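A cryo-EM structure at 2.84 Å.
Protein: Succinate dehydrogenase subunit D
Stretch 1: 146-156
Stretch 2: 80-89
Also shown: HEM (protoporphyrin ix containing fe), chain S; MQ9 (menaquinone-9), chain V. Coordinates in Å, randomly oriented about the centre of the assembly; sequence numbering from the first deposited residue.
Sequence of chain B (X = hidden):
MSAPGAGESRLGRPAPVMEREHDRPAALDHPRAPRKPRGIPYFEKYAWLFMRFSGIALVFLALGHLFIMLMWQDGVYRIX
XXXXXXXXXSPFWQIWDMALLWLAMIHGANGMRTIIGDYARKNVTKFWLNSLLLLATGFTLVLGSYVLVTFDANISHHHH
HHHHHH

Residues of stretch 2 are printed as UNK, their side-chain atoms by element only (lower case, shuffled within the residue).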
ATOM      1  N   TYR B 146      49.193   9.361   6.096  1.00 24.51           N
ATOM      2  CA  TYR B 146      50.502   8.730   6.030  1.00 24.51           C
ATOM      3  C   TYR B 146      51.582   9.671   6.525  1.00 24.51           C
ATOM      4  O   TYR B 146      52.422   9.291   7.342  1.00 24.51           O
ATOM      5  CB  TYR B 146      50.796   8.281   4.603  1.00 24.51           C
ATOM      6  CG  TYR B 146      52.180   7.731   4.449  1.00 24.51           C
ATOM      7  CD1 TYR B 146      52.476   6.457   4.845  1.00 24.51           C
ATOM      8  CD2 TYR B 146      53.197   8.498   3.931  1.00 24.51           C
ATOM      9  CE1 TYR B 146      53.723   5.960   4.730  1.00 24.51           C
ATOM     10  CE2 TYR B 146      54.454   8.002   3.814  1.00 24.51           C
ATOM     11  CZ  TYR B 146      54.706   6.733   4.219  1.00 24.51           C
ATOM     12  OH  TYR B 146      55.959   6.214   4.116  1.00 24.51           O
ATOM     13  N   VAL B 147      51.575  10.912   6.042  1.00  7.81           N
ATOM     14  CA  VAL B 147      52.607  11.867   6.439  1.00  7.81           C
ATOM     15  C   VAL B 147      52.565  12.129   7.936  1.00  7.81           C
ATOM     16  O   VAL B 147      53.606  12.222   8.589  1.00  7.81           O
ATOM     17  CB  VAL B 147      52.461  13.165   5.634  1.00  7.81           C
ATOM     18  CG1 VAL B 147      53.482  14.161   6.069  1.00  7.81           C
ATOM     19  CG2 VAL B 147      52.624  12.865   4.189  1.00  7.81           C
ATOM     20  N   LEU B 148      51.373  12.256   8.507  1.00  5.34           N
ATOM     21  CA  LEU B 148      51.289  12.484   9.945  1.00  5.34           C
ATOM     22  C   LEU B 148      51.755  11.274  10.735  1.00  5.34           C
ATOM     23  O   LEU B 148      52.534  11.409  11.680  1.00  5.34           O
ATOM     24  CB  LEU B 148      49.869  12.856  10.340  1.00  5.34           C
ATOM     25  CG  LEU B 148      49.468  14.301  10.175  1.00  5.34           C
ATOM     26  CD1 LEU B 148      47.996  14.376  10.166  1.00  5.34           C
ATOM     27  CD2 LEU B 148      49.980  14.992  11.386  1.00  5.34           C
ATOM     28  N   VAL B 149      51.283  10.085  10.381  1.00  6.34           N
ATOM     29  CA  VAL B 149      51.568   8.919  11.203  1.00  6.34           C
ATOM     30  C   VAL B 149      53.040   8.548  11.132  1.00  6.34           C
ATOM     31  O   VAL B 149      53.664   8.257  12.154  1.00  6.34           O
ATOM     32  CB  VAL B 149      50.671   7.745  10.787  1.00  6.34           C
ATOM     33  CG1 VAL B 149      51.090   6.499  11.500  1.00  6.34           C
ATOM     34  CG2 VAL B 149      49.240   8.053  11.098  1.00  6.34           C
ATOM     35  N   THR B 150      53.629   8.566   9.940  1.00  7.55           N
ATOM     36  CA  THR B 150      54.960   8.004   9.734  1.00  7.55           C
ATOM     37  C   THR B 150      56.041   9.059   9.608  1.00  7.55           C
ATOM     38  O   THR B 150      56.960   8.882   8.817  1.00  7.55           O
ATOM     39  CB  THR B 150      54.968   7.139   8.492  1.00  7.55           C
ATOM     40  OG1 THR B 150      54.742   7.977   7.367  1.00  7.55           O
ATOM     41  CG2 THR B 150      53.874   6.152   8.548  1.00  7.55           C
ATOM     42  N   PHE B 151      55.978  10.154  10.345  1.00 10.93           N
ATOM     43  CA  PHE B 151      56.940  11.234  10.200  1.00 10.93           C
ATOM     44  C   PHE B 151      58.077  11.049  11.189  1.00 10.93           C
ATOM     45  O   PHE B 151      57.853  10.680  12.344  1.00 10.93           O
ATOM     46  CB  PHE B 151      56.256  12.582  10.410  1.00 10.93           C
ATOM     47  CG  PHE B 151      57.199  13.730  10.618  1.00 10.93           C
ATOM     48  CD1 PHE B 151      57.777  14.373   9.546  1.00 10.93           C
ATOM     49  CD2 PHE B 151      57.475  14.197  11.886  1.00 10.93           C
ATOM     50  CE1 PHE B 151      58.622  15.430   9.738  1.00 10.93           C
ATOM     51  CE2 PHE B 151      58.325  15.247  12.072  1.00 10.93           C
ATOM     52  CZ  PHE B 151      58.895  15.862  10.997  1.00 10.93           C
ATOM     53  N   ASP B 152      59.301  11.295  10.730  1.00 15.59           N
ATOM     54  CA  ASP B 152      60.478  11.237  11.582  1.00 15.59           C
ATOM     55  C   ASP B 152      61.369  12.428  11.279  1.00 15.59           C
ATOM     56  O   ASP B 152      61.726  12.659  10.122  1.00 15.59           O
ATOM     57  CB  ASP B 152      61.255   9.943  11.368  1.00 15.59           C
ATOM     58  CG  ASP B 152      61.467   9.640   9.911  1.00 15.59           C
ATOM     59  OD1 ASP B 152      60.826  10.314   9.084  1.00 15.59           O
ATOM     60  OD2 ASP B 152      62.269   8.737   9.589  1.00 15.59           O
ATOM     61  N   ALA B 153      61.732  13.178  12.319  1.00 19.53           N
ATOM     62  CA  ALA B 153      62.539  14.370  12.126  1.00 19.53           C
ATOM     63  C   ALA B 153      63.904  14.056  11.545  1.00 19.53           C
ATOM     64  O   ALA B 153      64.510  14.923  10.910  1.00 19.53           O
ATOM     65  CB  ALA B 153      62.700  15.111  13.448  1.00 19.53           C
ATOM     66  N   ASN B 154      64.406  12.846  11.747  1.00 29.74           N
ATOM     67  CA  ASN B 154      65.736  12.467  11.279  1.00 29.74           C
ATOM     68  C   ASN B 154      65.677  11.801   9.912  1.00 29.74           C
ATOM     69  O   ASN B 154      66.216  10.721   9.698  1.00 29.74           O
ATOM     70  CB  ASN B 154      66.381  11.557  12.308  1.00 29.74           C
ATOM     71  CG  ASN B 154      66.285  12.117  13.699  1.00 29.74           C
ATOM     72  OD1 ASN B 154      65.576  11.581  14.544  1.00 29.74           O
ATOM     73  ND2 ASN B 154      66.991  13.212  13.944  1.00 29.74           N
ATOM     74  N   ILE B 155      65.018  12.467   8.964  1.00 29.55           N
ATOM     75  CA  ILE B 155      64.806  11.882   7.649  1.00 29.55           C
ATOM     76  C   ILE B 155      66.076  11.902   6.817  1.00 29.55           C
ATOM     77  O   ILE B 155      66.195  11.137   5.855  1.00 29.55           O
ATOM     78  CB  ILE B 155      63.643  12.606   6.942  1.00 29.55           C
ATOM     79  CG1 ILE B 155      63.256  11.897   5.649  1.00 29.55           C
ATOM     80  CG2 ILE B 155      63.995  14.041   6.675  1.00 29.55           C
ATOM     81  CD1 ILE B 155      62.718  10.513   5.850  1.00 29.55           C
ATOM     82  N   SER B 156      67.048  12.730   7.173  1.00 31.92           N
ATOM     83  CA  SER B 156      68.300  12.761   6.432  1.00 31.92           C
ATOM     84  C   SER B 156      69.498  12.865   7.369  1.00 31.92           C
ATOM     85  O   SER B 156      70.213  11.888   7.588  1.00 31.92           O
ATOM     86  CB  SER B 156      68.301  13.923   5.439  1.00 31.92           C
ATOM     87  OG  SER B 156      67.569  13.593   4.273  1.00 31.92           O
ATOM     88  N   UNK B  80      59.719  26.402   8.127  1.00 11.88           N
ATOM     89  CA  UNK B  80      60.585  25.506   7.375  1.00 11.88           C
ATOM     90  C   UNK B  80      60.507  24.122   8.003  1.00 11.88           C
ATOM     91  O   UNK B  80      59.669  23.859   8.873  1.00 11.88           O
ATOM     92  o   UNK B  80      63.702  26.906   8.713  1.00 11.88           O
ATOM     93  o   UNK B  80      61.873  26.179   9.654  1.00 11.88           O
ATOM     94  c   UNK B  80      62.569  26.396   8.653  1.00 11.88           C
ATOM     95  c   UNK B  80      62.020  26.030   7.309  1.00 11.88           C
ATOM     96  N   UNK B  81      61.386  23.229   7.552  1.00 12.65           N
ATOM     97  CA  UNK B  81      61.324  21.850   8.012  1.00 12.65           C
ATOM     98  C   UNK B  81      61.558  21.749   9.506  1.00 12.65           C
ATOM     99  O   UNK B  81      60.896  20.967  10.186  1.00 12.65           O
ATOM    100  c   UNK B  81      62.353  16.978   8.628  1.00 12.65           C
ATOM    101  c   UNK B  81      61.404  18.682   7.304  1.00 12.65           C
ATOM    102  c   UNK B  81      63.295  17.844   9.077  1.00 12.65           C
ATOM    103  c   UNK B  81      62.333  20.983   7.271  1.00 12.65           C
ATOM    104  c   UNK B  81      63.296  19.132   8.635  1.00 12.65           C
ATOM    105  c   UNK B  81      62.350  19.569   7.739  1.00 12.65           C
ATOM    106  c   UNK B  81      61.410  17.396   7.745  1.00 12.65           C
ATOM    107  N   UNK B  82      62.508  22.511  10.036  1.00 10.67           N
ATOM    108  CA  UNK B  82      62.784  22.419  11.461  1.00 10.67           C
ATOM    109  C   UNK B  82      61.617  22.921  12.288  1.00 10.67           C
ATOM    110  O   UNK B  82      61.331  22.371  13.352  1.00 10.67           O
ATOM    111  n   UNK B  82      65.463  23.213   9.846  1.00 10.67           N
ATOM    112  c   UNK B  82      64.049  23.192  11.796  1.00 10.67           C
ATOM    113  o   UNK B  82      65.961  21.804  11.513  1.00 10.67           O
ATOM    114  c   UNK B  82      65.245  22.680  11.039  1.00 10.67           C
ATOM    115  N   UNK B  83      60.918  23.941  11.806  1.00  9.38           N
ATOM    116  CA  UNK B  83      59.715  24.405  12.479  1.00  9.38           C
ATOM    117  C   UNK B  83      58.655  23.313  12.507  1.00  9.38           C
ATOM    118  O   UNK B  83      58.068  23.024  13.557  1.00  9.38           O
ATOM    119  c   UNK B  83      56.265  27.177  13.551  1.00  9.38           C
ATOM    120  o   UNK B  83      53.967  27.198  12.991  1.00  9.38           O
ATOM    121  c   UNK B  83      55.251  26.832  12.706  1.00  9.38           C
ATOM    122  c   UNK B  83      59.213  25.666  11.777  1.00  9.38           C
ATOM    123  c   UNK B  83      57.535  26.808  13.250  1.00  9.38           C
ATOM    124  c   UNK B  83      56.766  25.752  11.283  1.00  9.38           C
ATOM    125  c   UNK B  83      57.812  26.078  12.113  1.00  9.38           C
ATOM    126  c   UNK B  83      55.497  26.118  11.579  1.00  9.38           C
ATOM    127  N   UNK B  84      58.405  22.679  11.360  1.00  5.90           N
ATOM    128  CA  UNK B  84      57.427  21.591  11.309  1.00  5.90           C
ATOM    129  C   UNK B  84      57.834  20.452  12.234  1.00  5.90           C
ATOM    130  O   UNK B  84      56.996  19.851  12.914  1.00  5.90           O
ATOM    131  c   UNK B  84      56.267  19.982   9.821  1.00  5.90           C
ATOM    132  c   UNK B  84      56.810  22.215   8.980  1.00  5.90           C
ATOM    133  c   UNK B  84      57.256  21.097   9.865  1.00  5.90           C
ATOM    134  N   UNK B  85      59.124  20.131  12.268  1.00  8.05           N
ATOM    135  CA  UNK B  85      59.603  19.008  13.057  1.00  8.05           C
ATOM    136  C   UNK B  85      59.533  19.293  14.543  1.00  8.05           C
ATOM    137  O   UNK B  85      59.387  18.365  15.340  1.00  8.05           O
ATOM    138  c   UNK B  85      61.030  18.670  12.654  1.00  8.05           C
ATOM    139  N   UNK B  86      59.667  20.555  14.940  1.00 10.38           N
ATOM    140  CA  UNK B  86      59.477  20.910  16.338  1.00 10.38           C
ATOM    141  C   UNK B  86      58.011  20.903  16.729  1.00 10.38           C
ATOM    142  O   UNK B  86      57.683  20.532  17.856  1.00 10.38           O
ATOM    143  o   UNK B  86      61.374  24.663  16.792  1.00 10.38           O
ATOM    144  c   UNK B  86      60.079  22.279  16.621  1.00 10.38           C
ATOM    145  o   UNK B  86      63.395  23.840  16.567  1.00 10.38           O
ATOM    146  c   UNK B  86      62.155  23.705  16.619  1.00 10.38           C
ATOM    147  c   UNK B  86      61.576  22.318  16.443  1.00 10.38           C
ATOM    148  N   UNK B  87      57.118  21.312  15.829  1.00  9.00           N
ATOM    149  CA  UNK B  87      55.701  21.301  16.173  1.00  9.00           C
ATOM    150  C   UNK B  87      55.156  19.888  16.247  1.00  9.00           C
ATOM    151  O   UNK B  87      54.361  19.576  17.134  1.00  9.00           O
ATOM    152  n   UNK B  87      52.580  24.214  14.875  1.00  9.00           N
ATOM    153  c   UNK B  87      53.996  24.343  14.580  1.00  9.00           C
ATOM    154  n   UNK B  87      52.144  22.909  13.032  1.00  9.00           N
ATOM    155  c   UNK B  87      54.896  22.119  15.175  1.00  9.00           C
ATOM    156  n   UNK B  87      50.450  23.492  14.451  1.00  9.00           N
ATOM    157  c   UNK B  87      54.887  23.576  15.500  1.00  9.00           C
ATOM    158  c   UNK B  87      51.725  23.539  14.121  1.00  9.00           C
ATOM    159  N   UNK B  88      55.559  19.020  15.334  1.00  8.58           N
ATOM    160  CA  UNK B  88      55.025  17.668  15.314  1.00  8.58           C
ATOM    161  C   UNK B  88      55.713  16.739  16.291  1.00  8.58           C
ATOM    162  O   UNK B  88      55.469  15.537  16.244  1.00  8.58           O
ATOM    163  c   UNK B  88      52.472  17.669  11.398  1.00  8.58           C
ATOM    164  c   UNK B  88      53.723  17.152  11.734  1.00  8.58           C
ATOM    165  c   UNK B  88      51.948  17.565  10.122  1.00  8.58           C
ATOM    166  c   UNK B  88      53.938  17.436  13.112  1.00  8.58           C
ATOM    167  n   UNK B  88      51.953  18.246  12.523  1.00  8.58           N
ATOM    168  c   UNK B  88      54.470  16.511  10.749  1.00  8.58           C
ATOM    169  c   UNK B  88      52.845  18.096  13.541  1.00  8.58           C
ATOM    170  c   UNK B  88      52.703  16.930   9.188  1.00  8.58           C
ATOM    171  c   UNK B  88      53.948  16.409   9.494  1.00  8.58           C
ATOM    172  c   UNK B  88      55.113  17.088  13.912  1.00  8.58           C
ATOM    173  N   UNK B  89      56.563  17.253  17.163  1.00  6.82           N
ATOM    174  CA  UNK B  89      57.118  16.472  18.252  1.00  6.82           C
ATOM    175  C   UNK B  89      56.247  16.514  19.485  1.00  6.82           C
ATOM    176  O   UNK B  89      56.678  16.069  20.549  1.00  6.82           O
ATOM    177  c   UNK B  89      58.515  16.975  18.602  1.00  6.82           C
TER
HETATM  178  CHA HEM S 202      49.452  21.511   7.268  1.00 12.45           C
HETATM  179  CHB HEM S 202      50.756  26.097   6.593  1.00 12.45           C
HETATM  180  CHC HEM S 202      46.173  27.181   5.838  1.00 12.45           C
HETATM  181  CHD HEM S 202      44.858  22.669   6.967  1.00 12.45           C
HETATM  182  C1A HEM S 202      50.061  22.727   7.216  1.00 12.45           C
HETATM  183  C2A HEM S 202      51.328  22.891   7.880  1.00 12.45           C
HETATM  184  C3A HEM S 202      51.688  24.144   7.686  1.00 12.45           C
HETATM  185  C4A HEM S 202      50.652  24.778   6.914  1.00 12.45           C
HETATM  186  CMA HEM S 202      52.946  24.891   8.154  1.00 12.45           C
HETATM  187  CAA HEM S 202      52.004  21.708   8.620  1.00 12.45           C
HETATM  188  CBA HEM S 202      52.957  22.046   9.759  1.00 12.45           C
HETATM  189  CGA HEM S 202      52.306  21.852  11.092  1.00 12.45           C
HETATM  190  O1A HEM S 202      52.850  22.342  12.105  1.00 12.45           O
HETATM  191  O2A HEM S 202      51.236  21.219  11.144  1.00 12.45           O
HETATM  192  C1B HEM S 202      49.638  26.792   6.300  1.00 12.45           C
HETATM  193  C2B HEM S 202      49.605  28.151   5.876  1.00 12.45           C
HETATM  194  C3B HEM S 202      48.328  28.463   5.669  1.00 12.45           C
HETATM  195  C4B HEM S 202      47.534  27.286   5.939  1.00 12.45           C
HETATM  196  CMB HEM S 202      50.878  29.004   5.750  1.00 12.45           C
HETATM  197  CAB HEM S 202      47.724  29.793   5.189  1.00 12.45           C
HETATM  198  CBB HEM S 202      48.432  30.718   4.545  1.00 12.45           C
HETATM  199  C1C HEM S 202      45.436  26.049   6.073  1.00 12.45           C
HETATM  200  C2C HEM S 202      44.009  25.943   5.933  1.00 12.45           C
HETATM  201  C3C HEM S 202      43.655  24.696   6.251  1.00 12.45           C
HETATM  202  C4C HEM S 202      44.843  23.980   6.582  1.00 12.45           C
HETATM  203  CMC HEM S 202      43.124  27.124   5.495  1.00 12.45           C
HETATM  204  CAC HEM S 202      42.283  24.000   6.281  1.00 12.45           C
HETATM  205  CBC HEM S 202      41.165  24.540   5.804  1.00 12.45           C
HETATM  206  C1D HEM S 202      45.986  21.931   7.142  1.00 12.45           C
HETATM  207  C2D HEM S 202      46.068  20.534   7.432  1.00 12.45           C
HETATM  208  C3D HEM S 202      47.338  20.191   7.521  1.00 12.45           C
HETATM  209  C4D HEM S 202      48.105  21.380   7.293  1.00 12.45           C
HETATM  210  CMD HEM S 202      44.873  19.610   7.594  1.00 12.45           C
HETATM  211  CAD HEM S 202      47.883  18.786   7.815  1.00 12.45           C
HETATM  212  CBD HEM S 202      48.730  18.340   6.637  1.00 12.45           C
HETATM  213  CGD HEM S 202      48.949  16.867   6.701  1.00 12.45           C
HETATM  214  O1D HEM S 202      49.728  16.342   5.879  1.00 12.45           O
HETATM  215  O2D HEM S 202      48.345  16.229   7.582  1.00 12.45           O
HETATM  216  NA  HEM S 202      49.628  23.887   6.557  1.00 12.45           N
HETATM  217  NB  HEM S 202      48.371  26.276   6.326  1.00 12.45           N
HETATM  218  NC  HEM S 202      45.915  24.828   6.479  1.00 12.45           N
HETATM  219  ND  HEM S 202      47.252  22.427   7.075  1.00 12.45           N
HETATM  220 FE   HEM S 202      47.788  24.342   6.559  1.00 12.45          FE
HETATM  221  C5  MQ9 V 205      48.431   5.077   6.271  1.00 12.62           C
HETATM  222  C5M MQ9 V 205      47.179   5.907   6.595  1.00 12.62           C
HETATM  223  C4  MQ9 V 205      49.392   4.815   7.271  1.00 12.62           C
HETATM  224  O4  MQ9 V 205      49.205   5.324   8.610  1.00 12.62           O
HETATM  225  C3  MQ9 V 205      50.538   4.051   6.967  1.00 12.62           C
HETATM  226  C2  MQ9 V 205      50.712   3.572   5.714  1.00 12.62           C
HETATM  227  C1  MQ9 V 205      49.746   3.843   4.716  1.00 12.62           C
HETATM  228  O1  MQ9 V 205      49.973   3.320   3.404  1.00 12.62           O
HETATM  229  C6  MQ9 V 205      48.614   4.590   5.004  1.00 12.62           C
HETATM  230  C3A MQ9 V 205      51.545   3.767   8.000  1.00 12.62           C
HETATM  231  C3B MQ9 V 205      52.692   2.992   7.661  1.00 12.62           C
HETATM  232  C3C MQ9 V 205      52.864   2.504   6.383  1.00 12.62           C
HETATM  233  C3D MQ9 V 205      51.872   2.784   5.375  1.00 12.62           C
HETATM  234  C7  MQ9 V 205      47.559   4.896   3.926  1.00 12.62           C
HETATM  235  C8  MQ9 V 205      47.027   3.650   3.087  1.00 12.62           C
HETATM  236  C9  MQ9 V 205      45.477   3.484   3.168  1.00 12.62           C
HETATM  237  C10 MQ9 V 205      45.116   2.682   4.346  1.00 12.62           C
HETATM  238  C11 MQ9 V 205      44.971   2.782   1.890  1.00 12.62           C
HETATM  239  C12 MQ9 V 205      43.782   1.838   2.193  1.00 12.62           C
HETATM  240  C13 MQ9 V 205      42.390   2.472   1.771  1.00 12.62           C
HETATM  241  C14 MQ9 V 205      41.875   1.840   0.470  1.00 12.62           C
HETATM  242  C15 MQ9 V 205      40.396   1.485   0.630  1.00 12.62           C
HETATM  243  C16 MQ9 V 205      42.049   2.833  -0.643  1.00 12.62           C
HETATM  244  C17 MQ9 V 205      43.405   2.657  -1.367  1.00 12.62           C

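Position 80 carries two carbons, the second bearing two oxygens, and lies out of reach of stretch 1. This is Asp-80, the N-cap: its OD1 accepts a capping hydrogen bond from the backbone N of position 83, at 3.2 Å, a role suited to a short carboxylate.

Position 81 has one carbon followed by a ring of six carbons with no heteroatom, and ring carbons lie near Ile-155 CG2, Phe-151 CE1 and Ala-153 O. It is Phe-81. Its CA-to-CB bond points sideways, but the ring comes nearer stretch 1: CZ lies 3.9 Å from Ile-155 CG2, CE1 4.0 Å from Phe-151 CE1, and CE2, at the ring edge, 3.7 Å from Ala-153 O.

Position 82 shows two carbons, the second carrying one oxygen and one nitrogen. It is Asn-82, whose amide suits an exposed site beyond reach of stretch 1.

At position 83, one carbon leads to a six-carbon ring bearing an oxygen, which identifies Tyr-83. It makes no contact with stretch 1; its ring edge instead faces the heme methyl CMA.

Position 84 is a single carbon carrying two more. This is Val-84, buried, with CG1 3.9 Å from HEM CBA, an apolar branch beside an apolar part of the propionate arm.

Position 85 has one side-chain carbon, 4.0 Å from the CB of Ala-153 and 3.9 Å from Phe-151 CZ. It is Ala-85. The small side chain accompanies a close approach of the backbones, whose CA atoms at Ala-153 and Ala-85 are 5.6 Å apart.

Position 86 extends three carbons, the last with two oxygens. The residue is exposed and makes no contact with stretch 1, a setting that suits the charged Glu-86.

Position 87 has three carbons, a nitrogen, and a carbon with two further nitrogens: Arg-87. It misses stretch 1 and turns its guanidinium edge to a heme propionate; the modelled NH1 to HEM O1A distance, 1.3 Å, is of covalent length.

Position 88 bears a carbon and fused five- and six-membered rings holding eight carbons and one nitrogen, which touch Val-147, Leu-148 and Phe-151. This is Trp-88. Its broad indole places CZ2 3.5 Å from Leu-148 CD2 and CZ3 4.1 Å from Val-147 CG1, while its edge meets the face of Phe-151, with planes at 77°.

Position 89 has one carbon and no contact with stretch 1; Ala-89 is exposed beyond the helix.

No hydrogen bond crosses between the stretches. The contact rests on apolar packing: Phe-151 points toward stretch 2, receiving Trp-88 over one face and meeting Phe-81 and Ala-85 at its edge.

Stretch 2 (80-89) DFNYVAERWA
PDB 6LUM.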